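Local atomic coordinates of putidaredoxin reductase (Pseudomonas putida, PDB entry 1Q1R), a protein that probably uses its bound FAD to pass electrons from NADH to the iron-sulfur protein putidaredoxin, which supplies the cytochrome P450cam monooxygenase. Residues 188-201 and 333-347. Numbering follows the deposited sequence.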
# COMPACT_ATOMS: atom_id res chain seq x y z
N VAL A 188 10.97 -8.60 -0.22
CA VAL A 188 9.99 -9.00 -1.22
C VAL A 188 10.53 -9.37 -2.60
O VAL A 188 9.78 -9.86 -3.45
CB VAL A 188 8.92 -7.91 -1.40
CG1 VAL A 188 8.26 -7.62 -0.06
CG2 VAL A 188 9.54 -6.65 -1.97
N THR A 189 11.82 -9.16 -2.84
CA THR A 189 12.39 -9.49 -4.14
C THR A 189 13.66 -10.31 -4.03
O THR A 189 14.26 -10.41 -2.96
CB THR A 189 12.71 -8.23 -4.95
OG1 THR A 189 13.82 -7.54 -4.35
CG2 THR A 189 11.51 -7.30 -5.00
N ALA A 190 14.07 -10.88 -5.15
CA ALA A 190 15.29 -11.67 -5.21
C ALA A 190 16.43 -10.70 -5.46
O ALA A 190 16.23 -9.63 -6.03
CB ALA A 190 15.20 -12.70 -6.33
N PRO A 191 17.65 -11.06 -5.03
CA PRO A 191 18.84 -10.23 -5.20
C PRO A 191 18.99 -9.58 -6.58
O PRO A 191 19.20 -8.37 -6.67
CB PRO A 191 19.97 -11.19 -4.87
CG PRO A 191 19.36 -12.03 -3.79
CD PRO A 191 17.99 -12.32 -4.34
N PRO A 192 18.90 -10.37 -7.66
CA PRO A 192 19.04 -9.77 -8.99
C PRO A 192 18.00 -8.70 -9.30
O PRO A 192 18.21 -7.85 -10.16
CB PRO A 192 18.95 -10.99 -9.92
CG PRO A 192 18.08 -11.94 -9.15
CD PRO A 192 18.62 -11.82 -7.76
N VAL A 193 16.87 -8.75 -8.59
CA VAL A 193 15.82 -7.76 -8.79
C VAL A 193 16.21 -6.49 -8.02
O VAL A 193 15.98 -5.38 -8.49
CB VAL A 193 14.46 -8.29 -8.29
CG1 VAL A 193 13.41 -7.19 -8.34
CG2 VAL A 193 14.02 -9.47 -9.15
N SER A 194 16.80 -6.67 -6.84
CA SER A 194 17.24 -5.53 -6.04
C SER A 194 18.35 -4.85 -6.83
O SER A 194 18.42 -3.62 -6.90
CB SER A 194 17.81 -6.00 -4.70
OG SER A 194 16.80 -6.57 -3.88
N ALA A 195 19.20 -5.67 -7.43
CA ALA A 195 20.31 -5.17 -8.23
C ALA A 195 19.78 -4.29 -9.36
O ALA A 195 20.35 -3.24 -9.66
CB ALA A 195 21.10 -6.34 -8.81
N PHE A 196 18.69 -4.73 -9.98
CA PHE A 196 18.10 -3.95 -11.07
C PHE A 196 17.70 -2.56 -10.57
O PHE A 196 18.08 -1.55 -11.17
CB PHE A 196 16.86 -4.67 -11.62
CG PHE A 196 15.98 -3.79 -12.45
CD1 PHE A 196 16.37 -3.41 -13.74
CD2 PHE A 196 14.78 -3.31 -11.94
CE1 PHE A 196 15.57 -2.55 -14.50
CE2 PHE A 196 13.97 -2.46 -12.69
CZ PHE A 196 14.37 -2.08 -13.97
N TYR A 197 16.95 -2.51 -9.47
CA TYR A 197 16.51 -1.22 -8.92
C TYR A 197 17.68 -0.35 -8.46
O TYR A 197 17.72 0.85 -8.77
CB TYR A 197 15.56 -1.44 -7.74
CG TYR A 197 14.16 -1.85 -8.15
CD1 TYR A 197 13.72 -3.16 -7.98
CD2 TYR A 197 13.28 -0.92 -8.71
CE1 TYR A 197 12.43 -3.54 -8.36
CE2 TYR A 197 11.99 -1.29 -9.09
CZ TYR A 197 11.58 -2.59 -8.91
OH TYR A 197 10.30 -2.96 -9.27
N GLU A 198 18.62 -0.93 -7.74
CA GLU A 198 19.77 -0.17 -7.27
C GLU A 198 20.54 0.43 -8.44
O GLU A 198 20.91 1.61 -8.41
CB GLU A 198 20.66 -1.07 -6.40
CG GLU A 198 20.04 -1.32 -5.02
CD GLU A 198 20.82 -2.31 -4.17
OE1 GLU A 198 22.06 -2.35 -4.29
OE2 GLU A 198 20.19 -3.04 -3.38
N HIS A 199 20.77 -0.35 -9.48
CA HIS A 199 21.49 0.16 -10.65
C HIS A 199 20.63 1.18 -11.39
O HIS A 199 21.13 2.20 -11.89
CB HIS A 199 21.86 -1.00 -11.59
CG HIS A 199 22.52 -0.55 -12.86
ND1 HIS A 199 21.82 -0.32 -14.02
CD2 HIS A 199 23.82 -0.26 -13.13
CE1 HIS A 199 22.66 0.09 -14.96
NE2 HIS A 199 23.87 0.14 -14.45
N LEU A 200 19.34 0.92 -11.47
CA LEU A 200 18.42 1.82 -12.15
C LEU A 200 18.49 3.22 -11.53
O LEU A 200 18.71 4.21 -12.23
CB LEU A 200 17.00 1.24 -12.03
CG LEU A 200 15.80 1.74 -12.83
CD1 LEU A 200 14.89 2.50 -11.90
CD2 LEU A 200 16.23 2.58 -14.02
N HIS A 201 18.34 3.29 -10.21
CA HIS A 201 18.39 4.56 -9.49
C HIS A 201 19.76 5.22 -9.47
O HIS A 201 19.87 6.43 -9.71
CB HIS A 201 17.88 4.34 -8.06
CG HIS A 201 16.39 4.19 -7.98
ND1 HIS A 201 15.54 5.27 -7.82
CD2 HIS A 201 15.60 3.10 -8.05
CE1 HIS A 201 14.29 4.84 -7.80
NE2 HIS A 201 14.30 3.53 -7.94
N GLN A 333 8.20 4.16 -11.39
CA GLN A 333 9.50 4.77 -11.15
C GLN A 333 10.13 5.06 -12.50
O GLN A 333 10.25 4.17 -13.34
CB GLN A 333 10.38 3.80 -10.35
CG GLN A 333 9.84 3.47 -8.96
CD GLN A 333 10.63 2.35 -8.29
OE1 GLN A 333 11.86 2.31 -8.37
NE2 GLN A 333 9.92 1.45 -7.62
N TYR A 334 10.51 6.32 -12.72
CA TYR A 334 11.11 6.73 -13.98
C TYR A 334 10.31 6.23 -15.18
O TYR A 334 10.86 5.66 -16.12
CB TYR A 334 12.55 6.21 -14.08
CG TYR A 334 13.41 6.54 -12.89
CD1 TYR A 334 13.86 5.54 -12.02
CD2 TYR A 334 13.77 7.86 -12.61
CE1 TYR A 334 14.64 5.85 -10.91
CE2 TYR A 334 14.56 8.18 -11.50
CZ TYR A 334 14.99 7.17 -10.66
OH TYR A 334 15.77 7.48 -9.57
N GLU A 335 8.99 6.43 -15.13
CA GLU A 335 8.10 6.02 -16.22
C GLU A 335 8.14 4.53 -16.56
O GLU A 335 7.71 4.13 -17.63
CB GLU A 335 8.39 6.83 -17.48
CG GLU A 335 8.11 8.33 -17.36
CD GLU A 335 8.51 9.10 -18.61
OE1 GLU A 335 7.95 8.83 -19.69
OE2 GLU A 335 9.40 9.98 -18.50
N ILE A 336 8.68 3.73 -15.64
CA ILE A 336 8.76 2.29 -15.86
C ILE A 336 7.51 1.62 -15.28
O ILE A 336 7.12 1.88 -14.14
CB ILE A 336 10.00 1.69 -15.18
CG1 ILE A 336 11.26 2.22 -15.86
CG2 ILE A 336 9.95 0.17 -15.23
CD1 ILE A 336 12.55 1.74 -15.22
N GLY A 337 6.88 0.76 -16.08
CA GLY A 337 5.68 0.07 -15.62
C GLY A 337 6.02 -1.14 -14.78
O GLY A 337 6.30 -2.22 -15.31
N LEU A 338 5.98 -0.97 -13.47
CA LEU A 338 6.28 -2.06 -12.55
C LEU A 338 4.99 -2.64 -12.00
O LEU A 338 4.23 -1.95 -11.31
CB LEU A 338 7.15 -1.54 -11.40
CG LEU A 338 8.43 -0.84 -11.87
CD1 LEU A 338 9.05 -0.02 -10.74
CD2 LEU A 338 9.41 -1.88 -12.38
N LYS A 339 4.72 -3.91 -12.31
CA LYS A 339 3.52 -4.57 -11.83
C LYS A 339 3.88 -5.91 -11.20
O LYS A 339 4.55 -6.74 -11.82
CB LYS A 339 2.52 -4.77 -12.97
CG LYS A 339 2.19 -3.47 -13.70
CD LYS A 339 1.04 -3.64 -14.68
CE LYS A 339 -0.30 -3.76 -13.97
NZ LYS A 339 -1.44 -3.88 -14.93
N MET A 340 3.44 -6.10 -9.96
CA MET A 340 3.75 -7.31 -9.22
C MET A 340 2.48 -8.10 -8.88
O MET A 340 1.49 -7.52 -8.44
CB MET A 340 4.48 -6.95 -7.92
CG MET A 340 5.79 -6.16 -8.09
SD MET A 340 5.70 -4.50 -8.85
CE MET A 340 6.87 -4.71 -10.23
N VAL A 341 2.52 -9.41 -9.08
CA VAL A 341 1.38 -10.26 -8.75
C VAL A 341 1.83 -11.43 -7.87
O VAL A 341 2.89 -12.02 -8.10
CB VAL A 341 0.69 -10.83 -10.02
CG1 VAL A 341 1.69 -11.59 -10.88
CG2 VAL A 341 -0.46 -11.74 -9.62
N GLY A 342 1.02 -11.74 -6.86
CA GLY A 342 1.34 -12.83 -5.96
C GLY A 342 2.25 -12.43 -4.83
O GLY A 342 2.69 -11.28 -4.74
N LEU A 343 2.54 -13.39 -3.95
CA LEU A 343 3.41 -13.17 -2.80
C LEU A 343 4.62 -14.08 -2.96
O LEU A 343 4.49 -15.30 -3.04
CB LEU A 343 2.66 -13.50 -1.51
CG LEU A 343 1.34 -12.73 -1.35
CD1 LEU A 343 0.62 -13.17 -0.08
CD2 LEU A 343 1.62 -11.23 -1.33
N SER A 344 5.80 -13.47 -2.99
CA SER A 344 7.06 -14.19 -3.17
C SER A 344 7.58 -14.97 -1.96
O SER A 344 8.46 -15.83 -2.09
CB SER A 344 8.14 -13.21 -3.62
OG SER A 344 8.30 -12.17 -2.67
N GLU A 345 7.04 -14.68 -0.79
CA GLU A 345 7.46 -15.33 0.45
C GLU A 345 7.55 -16.86 0.34
O GLU A 345 6.57 -17.53 0.03
CB GLU A 345 6.51 -14.93 1.58
CG GLU A 345 7.01 -15.21 2.99
CD GLU A 345 6.62 -16.58 3.48
OE1 GLU A 345 7.06 -17.59 2.88
OE2 GLU A 345 5.87 -16.66 4.48
N GLY A 346 8.74 -17.40 0.60
CA GLY A 346 8.93 -18.84 0.55
C GLY A 346 9.47 -19.42 -0.74
O GLY A 346 9.51 -20.65 -0.90
N TYR A 347 9.90 -18.57 -1.66
CA TYR A 347 10.43 -19.04 -2.94
C TYR A 347 11.82 -19.63 -2.74
O TYR A 347 12.59 -19.17 -1.88
CB TYR A 347 10.50 -17.89 -3.95
CG TYR A 347 11.65 -16.93 -3.73
CD1 TYR A 347 12.90 -17.17 -4.29
CD2 TYR A 347 11.49 -15.79 -2.94
CE1 TYR A 347 13.97 -16.31 -4.07
CE2 TYR A 347 12.55 -14.92 -2.71
CZ TYR A 347 13.79 -15.19 -3.27
OH TYR A 347 14.84 -14.34 -3.03
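His201 meets the turn residues Gln333 and Tyr334 at one end of this contact, through two hydrogen bonds from its imidazole. CB of His201 is 4.1 Å from Tyr334 OH, and CG lies close to the plane of the Tyr334 ring, at its edge. ND1 donates a weak, bent hydrogen bond to Tyr334 OH (2.8 Å, 118° at the hydrogen). CE1 sits 3.3 Å from Tyr334 CE1, the edge carbon that rests over one imidazole face in an offset edge-to-face pair. CD2 lies 3.8 Å from Gln333 OE1, and NE2 gives a straighter bond to Gln333 OE1 (2.8 Å, 161°), with the oxygen nearly in the imidazole plane. Gln333 NE2 is held in turn by Ser331 OG. A leucine in place of His201 would probably leave OE1 of the buried Gln333 without this donor and let the Tyr334 ring shift. Helix 191-204, which precedes strand 207-209 of a parallel, Rossmann-type sheet (probably the NADH-binding domain of this glutathione reductase-type fold), here runs roughly antiparallel to strand 336-342 and packs on the antiparallel sheet of the C-terminal domain. With its CG anti to the backbone N (chi1 -168°), Leu200 lays CD1 at the edge of the Tyr334 ring, while CD2 meets Ile336 CD1 tip to tip at 4.0 Å. Tyr197 rests its OH against both methyls of Leu338, 3.4 Å from CD2, with CD1 near the ring plane at the edge; Phe196 covers one face of the ring. At the far end Ser344 OG donates to Val188 O (2.9 Å) from above the carbonyl plane, and Tyr347 OH abuts Ala190, the helix N-cap residue.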